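Local structure of RNA-dependent RNA Polymerase (Bombyx mori cytoplasmic polyhedrosis virus, 6TZ0) at residues A[239-242]-A[243-246]; A[458-462]-A[463-467]; A[622-625]-A[626-629]. The protein catalyses RNA-templated RNA synthesis, making plus strands by fully conservative transcription and minus strands during genome replication. All blocks are in the same frame, centred on the assembly; numbering follows the deposited sequence.

Contact 1 (A[239-242]-A[243-246])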
loop_
_atom_site.group_PDB
_atom_site.type_symbol
_atom_site.label_atom_id
_atom_site.label_comp_id
_atom_site.label_asym_id
_atom_site.label_seq_id
_atom_site.Cartn_x
_atom_site.Cartn_y
_atom_site.Cartn_z
ATOM N N LYS A 239 -15.031 28.202 -13.210
ATOM C CA LYS A 239 -15.545 29.532 -12.879
ATOM C C LYS A 239 -15.319 29.909 -11.412
ATOM O O LYS A 239 -15.040 31.072 -11.104
ATOM C CB LYS A 239 -17.029 29.591 -13.233
ATOM C CG LYS A 239 -17.672 30.938 -13.102
ATOM C CD LYS A 239 -19.134 30.863 -13.487
ATOM C CE LYS A 239 -19.277 30.697 -14.985
ATOM N NZ LYS A 239 -20.696 30.751 -15.418
ATOM N N ASP A 240 -15.428 28.951 -10.493
ATOM C CA ASP A 240 -15.121 29.213 -9.088
ATOM C C ASP A 240 -13.932 28.397 -8.599
ATOM O O ASP A 240 -12.936 28.968 -8.146
ATOM C CB ASP A 240 -16.357 28.920 -8.227
ATOM C CG ASP A 240 -16.220 29.401 -6.789
ATOM O OD1 ASP A 240 -15.214 30.042 -6.428
ATOM O OD2 ASP A 240 -17.139 29.120 -5.998
ATOM N N SER A 241 -14.011 27.076 -8.670
ATOM C CA SER A 241 -12.924 26.206 -8.248
ATOM C C SER A 241 -13.030 24.950 -9.087
ATOM O O SER A 241 -14.045 24.254 -9.027
ATOM C CB SER A 241 -13.007 25.880 -6.763
ATOM O OG SER A 241 -11.952 25.019 -6.379
ATOM N N TYR A 242 -11.987 24.672 -9.865
ATOM C CA TYR A 242 -12.101 23.711 -10.954
ATOM C C TYR A 242 -12.170 22.278 -10.440
ATOM O O TYR A 242 -13.065 21.516 -10.830
ATOM C CB TYR A 242 -10.932 23.928 -11.911
ATOM C CG TYR A 242 -10.854 23.016 -13.099
ATOM C CD1 TYR A 242 -11.889 22.953 -14.016
ATOM C CD2 TYR A 242 -9.695 22.311 -13.369
ATOM C CE1 TYR A 242 -11.807 22.142 -15.123
ATOM C CE2 TYR A 242 -9.597 21.506 -14.478
ATOM C CZ TYR A 242 -10.654 21.429 -15.353
ATOM O OH TYR A 242 -10.563 20.627 -16.460
ATOM N N ILE A 243 -11.274 21.915 -9.523
ATOM C CA ILE A 243 -11.199 20.539 -9.047
ATOM C C ILE A 243 -12.385 20.211 -8.146
ATOM O O ILE A 243 -12.935 19.104 -8.206
ATOM C CB ILE A 243 -9.857 20.311 -8.335
ATOM C CG1 ILE A 243 -8.695 20.702 -9.248
ATOM C CG2 ILE A 243 -9.706 18.880 -7.941
ATOM C CD1 ILE A 243 -8.614 19.913 -10.520
ATOM N N ASP A 244 -12.819 21.172 -7.327
ATOM C CA ASP A 244 -13.955 20.951 -6.436
ATOM C C ASP A 244 -15.245 20.750 -7.214
ATOM O O ASP A 244 -16.041 19.858 -6.892
ATOM C CB ASP A 244 -14.105 22.128 -5.478
ATOM C CG ASP A 244 -13.013 22.174 -4.444
ATOM O OD1 ASP A 244 -12.518 21.101 -4.057
ATOM O OD2 ASP A 244 -12.646 23.284 -4.020
ATOM N N GLU A 245 -15.456 21.550 -8.257
ATOM C CA GLU A 245 -16.663 21.394 -9.055
ATOM C C GLU A 245 -16.605 20.145 -9.919
ATOM O O GLU A 245 -17.642 19.534 -10.176
ATOM C CB GLU A 245 -16.904 22.633 -9.908
ATOM C CG GLU A 245 -17.349 23.825 -9.097
ATOM C CD GLU A 245 -18.719 23.622 -8.485
ATOM O OE1 GLU A 245 -19.569 22.970 -9.128
ATOM O OE2 GLU A 245 -18.945 24.102 -7.356
ATOM N N LYS A 246 -15.412 19.744 -10.369
ATOM C CA LYS A 246 -15.281 18.465 -11.069
ATOM C C LYS A 246 -15.626 17.290 -10.164
ATOM O O LYS A 246 -16.347 16.376 -10.573
ATOM C CB LYS A 246 -13.867 18.308 -11.610
ATOM C CG LYS A 246 -13.592 19.016 -12.908
ATOM C CD LYS A 246 -12.108 19.202 -13.048
ATOM C CE LYS A 246 -11.373 17.907 -13.176
ATOM N NZ LYS A 246 -9.924 18.194 -13.250
#
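The first turn of helix 242-248 shows how a helix start is tied together by side chains as well as by backbone, with K246 laid over one face of the Y242 ring and S241 at the N-cap position. I243, the first residue past Y242, packs its CD1 3.9 Å from Y242 CD2, while its side chain is about 7 Å from that of R485, a residue that binds UTP. D244 comes next and accepts from S241: S241 OG donates to D244 OD2 over 3.0 Å, arriving from above the carboxylate plane. The bond therefore joins two side chains, and the serine hydroxyl caps no backbone N-H. With E245 the i to i+4 helical hydrogen bonds begin, its N donating to S241 O at 3.1 Å with an N-H...O angle of 158°, and its carboxylate goes on to a salt bridge with K248. K246 N repeats the pattern one residue later, reaching Y242 O at 3.0 Å. Its CD lies over the tyrosine ring, and the bend at chi3 (65°) beyond it turns CE and NZ off toward a salt bridge with D341. Y242 OH hydrogen-bonds the same oxygen, so D341 OD2 joins the polar ends of both side chains. Y242 itself leans on F234 and C237 of helix 224-237. K246 CD makes a CH-pi contact with Y242, 3.5 Å from the ring centroid and 11° off its normal.

Contact 2 (A[458-462]-A[463-467])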
loop_
_atom_site.group_PDB
_atom_site.type_symbol
_atom_site.label_atom_id
_atom_site.label_comp_id
_atom_site.label_asym_id
_atom_site.label_seq_id
_atom_site.Cartn_x
_atom_site.Cartn_y
_atom_site.Cartn_z
ATOM N N ARG A 458 20.401 -7.432 15.532
ATOM C CA ARG A 458 20.786 -7.961 16.833
ATOM C C ARG A 458 19.633 -7.970 17.821
ATOM O O ARG A 458 19.724 -8.643 18.850
ATOM C CB ARG A 458 21.939 -7.146 17.414
ATOM C CG ARG A 458 21.538 -5.771 17.884
ATOM C CD ARG A 458 22.727 -4.976 18.367
ATOM N NE ARG A 458 23.579 -4.554 17.261
ATOM C CZ ARG A 458 24.730 -3.907 17.403
ATOM N NH1 ARG A 458 25.165 -3.592 18.612
ATOM N NH2 ARG A 458 25.437 -3.567 16.338
ATOM N N GLU A 459 18.554 -7.247 17.537
ATOM C CA GLU A 459 17.413 -7.172 18.434
ATOM C C GLU A 459 16.141 -7.697 17.785
ATOM O O GLU A 459 15.041 -7.325 18.198
ATOM C CB GLU A 459 17.225 -5.738 18.930
ATOM C CG GLU A 459 16.947 -4.713 17.858
ATOM C CD GLU A 459 16.795 -3.325 18.434
ATOM O OE1 GLU A 459 16.999 -3.165 19.654
ATOM O OE2 GLU A 459 16.446 -2.397 17.677
ATOM N N TYR A 460 16.275 -8.574 16.790
ATOM C CA TYR A 460 15.113 -9.202 16.175
ATOM C C TYR A 460 14.397 -10.139 17.140
ATOM O O TYR A 460 13.177 -10.302 17.049
ATOM C CB TYR A 460 15.541 -9.953 14.915
ATOM C CG TYR A 460 14.431 -10.690 14.207
ATOM C CD1 TYR A 460 13.468 -10.006 13.483
ATOM C CD2 TYR A 460 14.360 -12.074 14.248
ATOM C CE1 TYR A 460 12.456 -10.681 12.834
ATOM C CE2 TYR A 460 13.358 -12.758 13.598
ATOM C CZ TYR A 460 12.408 -12.056 12.898
ATOM O OH TYR A 460 11.405 -12.732 12.257
ATOM N N ARG A 461 15.124 -10.738 18.078
ATOM C CA ARG A 461 14.562 -11.669 19.042
ATOM C C ARG A 461 14.294 -11.025 20.394
ATOM O O ARG A 461 13.964 -11.733 21.347
ATOM C CB ARG A 461 15.497 -12.861 19.229
ATOM C CG ARG A 461 15.791 -13.648 17.974
ATOM C CD ARG A 461 14.608 -14.447 17.491
ATOM N NE ARG A 461 14.968 -15.272 16.344
ATOM C CZ ARG A 461 14.122 -16.035 15.669
ATOM N NH1 ARG A 461 12.850 -16.091 16.017
ATOM N NH2 ARG A 461 14.553 -16.742 14.642
ATOM N N THR A 462 14.435 -9.714 20.503
ATOM C CA THR A 462 14.323 -8.996 21.763
ATOM C C THR A 462 12.927 -8.428 21.915
ATOM O O THR A 462 12.456 -7.726 21.013
ATOM C CB THR A 462 15.349 -7.873 21.819
ATOM O OG1 THR A 462 16.663 -8.428 21.710
ATOM C CG2 THR A 462 15.246 -7.107 23.116
ATOM N N PRO A 463 12.237 -8.704 23.025
ATOM C CA PRO A 463 10.833 -8.278 23.146
ATOM C C PRO A 463 10.640 -6.778 23.318
ATOM O O PRO A 463 9.535 -6.288 23.065
ATOM C CB PRO A 463 10.344 -9.041 24.383
ATOM C CG PRO A 463 11.292 -10.164 24.537
ATOM C CD PRO A 463 12.610 -9.648 24.090
ATOM N N GLU A 464 11.664 -6.031 23.727
ATOM C CA GLU A 464 11.509 -4.596 23.931
ATOM C C GLU A 464 11.452 -3.809 22.632
ATOM O O GLU A 464 11.100 -2.625 22.664
ATOM C CB GLU A 464 12.642 -4.070 24.807
ATOM C CG GLU A 464 12.557 -4.548 26.243
ATOM C CD GLU A 464 11.371 -3.952 26.984
ATOM O OE1 GLU A 464 11.022 -2.783 26.712
ATOM O OE2 GLU A 464 10.778 -4.653 27.830
ATOM N N ARG A 465 11.782 -4.443 21.508
ATOM C CA ARG A 465 11.681 -3.820 20.195
ATOM C C ARG A 465 10.248 -3.408 19.865
ATOM O O ARG A 465 10.014 -2.325 19.310
ATOM C CB ARG A 465 12.237 -4.795 19.160
ATOM C CG ARG A 465 12.101 -4.361 17.744
ATOM C CD ARG A 465 12.925 -5.227 16.822
ATOM N NE ARG A 465 12.557 -6.640 16.811
ATOM C CZ ARG A 465 11.647 -7.177 16.007
ATOM N NH1 ARG A 465 11.406 -8.476 16.061
ATOM N NH2 ARG A 465 10.983 -6.422 15.145
ATOM N N ILE A 466 9.275 -4.229 20.260
ATOM C CA ILE A 466 7.871 -3.955 19.967
ATOM C C ILE A 466 7.377 -2.752 20.767
ATOM O O ILE A 466 6.699 -1.857 20.238
ATOM C CB ILE A 466 7.034 -5.209 20.266
ATOM C CG1 ILE A 466 7.593 -6.421 19.511
ATOM C CG2 ILE A 466 5.591 -4.971 19.931
ATOM C CD1 ILE A 466 7.605 -6.279 18.013
ATOM N N PHE A 467 7.736 -2.696 22.050
ATOM C CA PHE A 467 7.314 -1.571 22.871
ATOM C C PHE A 467 8.054 -0.303 22.486
ATOM O O PHE A 467 7.510 0.792 22.630
ATOM C CB PHE A 467 7.532 -1.871 24.350
ATOM C CG PHE A 467 6.910 -3.150 24.804
ATOM C CD1 PHE A 467 5.545 -3.335 24.739
ATOM C CD2 PHE A 467 7.691 -4.141 25.367
ATOM C CE1 PHE A 467 4.974 -4.509 25.171
ATOM C CE2 PHE A 467 7.128 -5.312 25.806
ATOM C CZ PHE A 467 5.769 -5.496 25.712
#
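R465, on helix 464-469, reaches back and grips two successive carbonyls of the preceding turn, E459 O and Y460 O. Its NE meets E459 O at 2.9 Å, and NH1 meets Y460 O at 2.7 Å with an N-H...O angle of 150°; both oxygens lie near the edge of the guanidinium, somewhat tilted from its plane. CG stands anti to the backbone N (chi1 175°) and the chain bends at chi3, which swings the guanidinium round to the turn. NH1 also comes within 3.6 Å of Y460 CD1; ring and guanidinium planes are nearly parallel, 13° apart, but NH1 approaches the ring obliquely. Backbone support is slighter: R465 N bonds weakly to T462 O.

What presents the carbonyls is a type I beta turn from E459 to T462, followed by P463, whose ring crosses the T462 side chain at about a right angle. Y460 OH hydrogen-bonds D414 of helix 413-422 and R461 NH2 forms a salt bridge with it, holding the two middle residues of the turn. T462 OG1 bonds to N170 of the neighbouring Viral structural protein 4 chain. In the polymerase domain the turn thus links helix 449-455 to helix 464-469, and R465 ties that corner to helix 494-499 through a salt bridge from NH2 to D495 and a cation-pi contact with F498.

Contact 3 (A[622-625]-A[626-629])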
loop_
_atom_site.group_PDB
_atom_site.type_symbol
_atom_site.label_atom_id
_atom_site.label_comp_id
_atom_site.label_asym_id
_atom_site.label_seq_id
_atom_site.Cartn_x
_atom_site.Cartn_y
_atom_site.Cartn_z
ATOM N N TYR A 622 1.396 13.837 10.312
ATOM C CA TYR A 622 1.991 14.525 9.177
ATOM C C TYR A 622 2.778 15.731 9.664
ATOM O O TYR A 622 2.316 16.467 10.539
ATOM C CB TYR A 622 0.932 14.956 8.164
ATOM C CG TYR A 622 1.527 15.746 7.032
ATOM C CD1 TYR A 622 2.363 15.141 6.104
ATOM C CD2 TYR A 622 1.262 17.100 6.893
ATOM C CE1 TYR A 622 2.923 15.863 5.074
ATOM C CE2 TYR A 622 1.812 17.827 5.869
ATOM C CZ TYR A 622 2.651 17.208 4.970
ATOM O OH TYR A 622 3.194 17.933 3.936
ATOM N N GLU A 623 3.966 15.923 9.099
ATOM C CA GLU A 623 4.828 17.047 9.444
ATOM C C GLU A 623 4.625 18.150 8.416
ATOM O O GLU A 623 5.084 18.036 7.275
ATOM C CB GLU A 623 6.287 16.613 9.495
ATOM C CG GLU A 623 7.235 17.729 9.859
ATOM C CD GLU A 623 8.672 17.267 9.933
ATOM O OE1 GLU A 623 8.928 16.074 9.664
ATOM O OE2 GLU A 623 9.546 18.093 10.268
ATOM N N SER A 624 3.955 19.221 8.818
ATOM C CA SER A 624 3.597 20.288 7.901
ATOM C C SER A 624 4.540 21.474 8.035
ATOM O O SER A 624 5.069 21.755 9.112
ATOM C CB SER A 624 2.162 20.744 8.143
ATOM O OG SER A 624 2.033 21.313 9.424
ATOM N N GLU A 625 4.751 22.167 6.917
ATOM C CA GLU A 625 5.532 23.395 6.940
ATOM C C GLU A 625 4.747 24.559 7.525
ATOM O O GLU A 625 5.344 25.479 8.088
ATOM C CB GLU A 625 6.009 23.740 5.533
ATOM C CG GLU A 625 7.089 22.824 5.011
ATOM C CD GLU A 625 7.501 23.163 3.598
ATOM O OE1 GLU A 625 6.830 24.008 2.971
ATOM O OE2 GLU A 625 8.499 22.592 3.113
ATOM N N ILE A 626 3.424 24.537 7.411
ATOM C CA ILE A 626 2.611 25.573 8.031
ATOM C C ILE A 626 2.491 25.333 9.529
ATOM O O ILE A 626 2.944 26.140 10.347
ATOM C CB ILE A 626 1.218 25.626 7.384
ATOM C CG1 ILE A 626 1.312 25.815 5.877
ATOM C CG2 ILE A 626 0.423 26.759 7.976
ATOM C CD1 ILE A 626 -0.007 25.581 5.192
ATOM N N PHE A 627 1.891 24.207 9.907
ATOM C CA PHE A 627 1.395 24.002 11.258
ATOM C C PHE A 627 2.325 23.170 12.127
ATOM O O PHE A 627 2.038 22.984 13.312
ATOM C CB PHE A 627 0.021 23.336 11.205
ATOM C CG PHE A 627 -0.990 24.115 10.435
ATOM C CD1 PHE A 627 -1.544 25.265 10.961
ATOM C CD2 PHE A 627 -1.402 23.684 9.185
ATOM C CE1 PHE A 627 -2.478 25.986 10.247
ATOM C CE2 PHE A 627 -2.337 24.396 8.467
ATOM C CZ PHE A 627 -2.877 25.546 9.002
ATOM N N GLY A 628 3.411 22.669 11.583
ATOM C CA GLY A 628 4.353 21.889 12.384
ATOM C C GLY A 628 4.089 20.388 12.265
ATOM O O GLY A 628 4.376 19.799 11.241
ATOM N N GLN A 629 3.544 19.798 13.322
ATOM C CA GLN A 629 3.238 18.374 13.344
ATOM C C GLN A 629 1.744 18.193 13.559
ATOM O O GLN A 629 1.212 18.575 14.606
ATOM C CB GLN A 629 4.036 17.657 14.430
ATOM C CG GLN A 629 3.840 16.169 14.416
ATOM C CD GLN A 629 4.706 15.459 15.424
ATOM O OE1 GLN A 629 5.462 16.089 16.160
ATOM N NE2 GLN A 629 4.598 14.137 15.470
#
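S624 OG takes the amide of F627 inside a beta hairpin, strands 620-624 and 628-631, that turns round through E625, I626 and F627. Side-chain bonding centres on this one hydroxyl. With chi1 at 64°, OG lies between its own backbone N and carbonyl carbon and turns in toward the loop, where F627 N donates to it over 2.9 Å; a weak bond from OG to G628 O adds to this. The serine hydroxyl thus accepts a loop amide three residues on.

Backbone bonding between the strands is loose nearest the turn. S624 N donates to G628 O, although the modelled separation is too short to be taken literally at this resolution, and the return bond from G628 N to S624 O is weak at 3.1 Å. At the positive phi of G628 (95°) a CB would collide with the carbonyl O of F627, so the position suits glycine. One step further from the turn, E623 and Q629 form an antiparallel non-hydrogen-bonded pair with CA atoms 4.4 Å apart; beyond it Y622 bonds with V630.

CA-H...O contacts supplement this ladder: Q629 CA approaches Y622 O at 3.5 Å, and E623 CA lies 3.3 Å from G628 O.

Packing joins the hairpin to its surroundings. I626 packs on K121 and A128 of helix 121-134, Y622 on helix 349-356, and F627 meets F95 edge-to-face. Q629 NE2 bonds to S621 OG, and Q629 packs on V344 of the Viral structural protein 4 chain. Within the loop, I626 CG2 rests 3.5 Å above the plane of the F627 ring, over its centre.

In the fold
Along the chain the three contacts come in series, each closing before the next opens: contact 1 in the N-terminal region, contacts 2 and 3 both in the central polymerase domain. Their centres are well separated, about 51 Å between contacts 1 and 2, 31 Å between 2 and 3 and 26 Å between 1 and 3, and none touches another. Contacts 2 and 3 are related through one mixed sheet: helix 464-469 leads into strand 474-477, which runs parallel to strand 620-624, with 628-631 outermost of this chain's strands. Both put the polymerase domain against the Viral structural protein 4 chain, whereas contact 1 has the I243 side chain about 7 Å from that of UTP-binding R485.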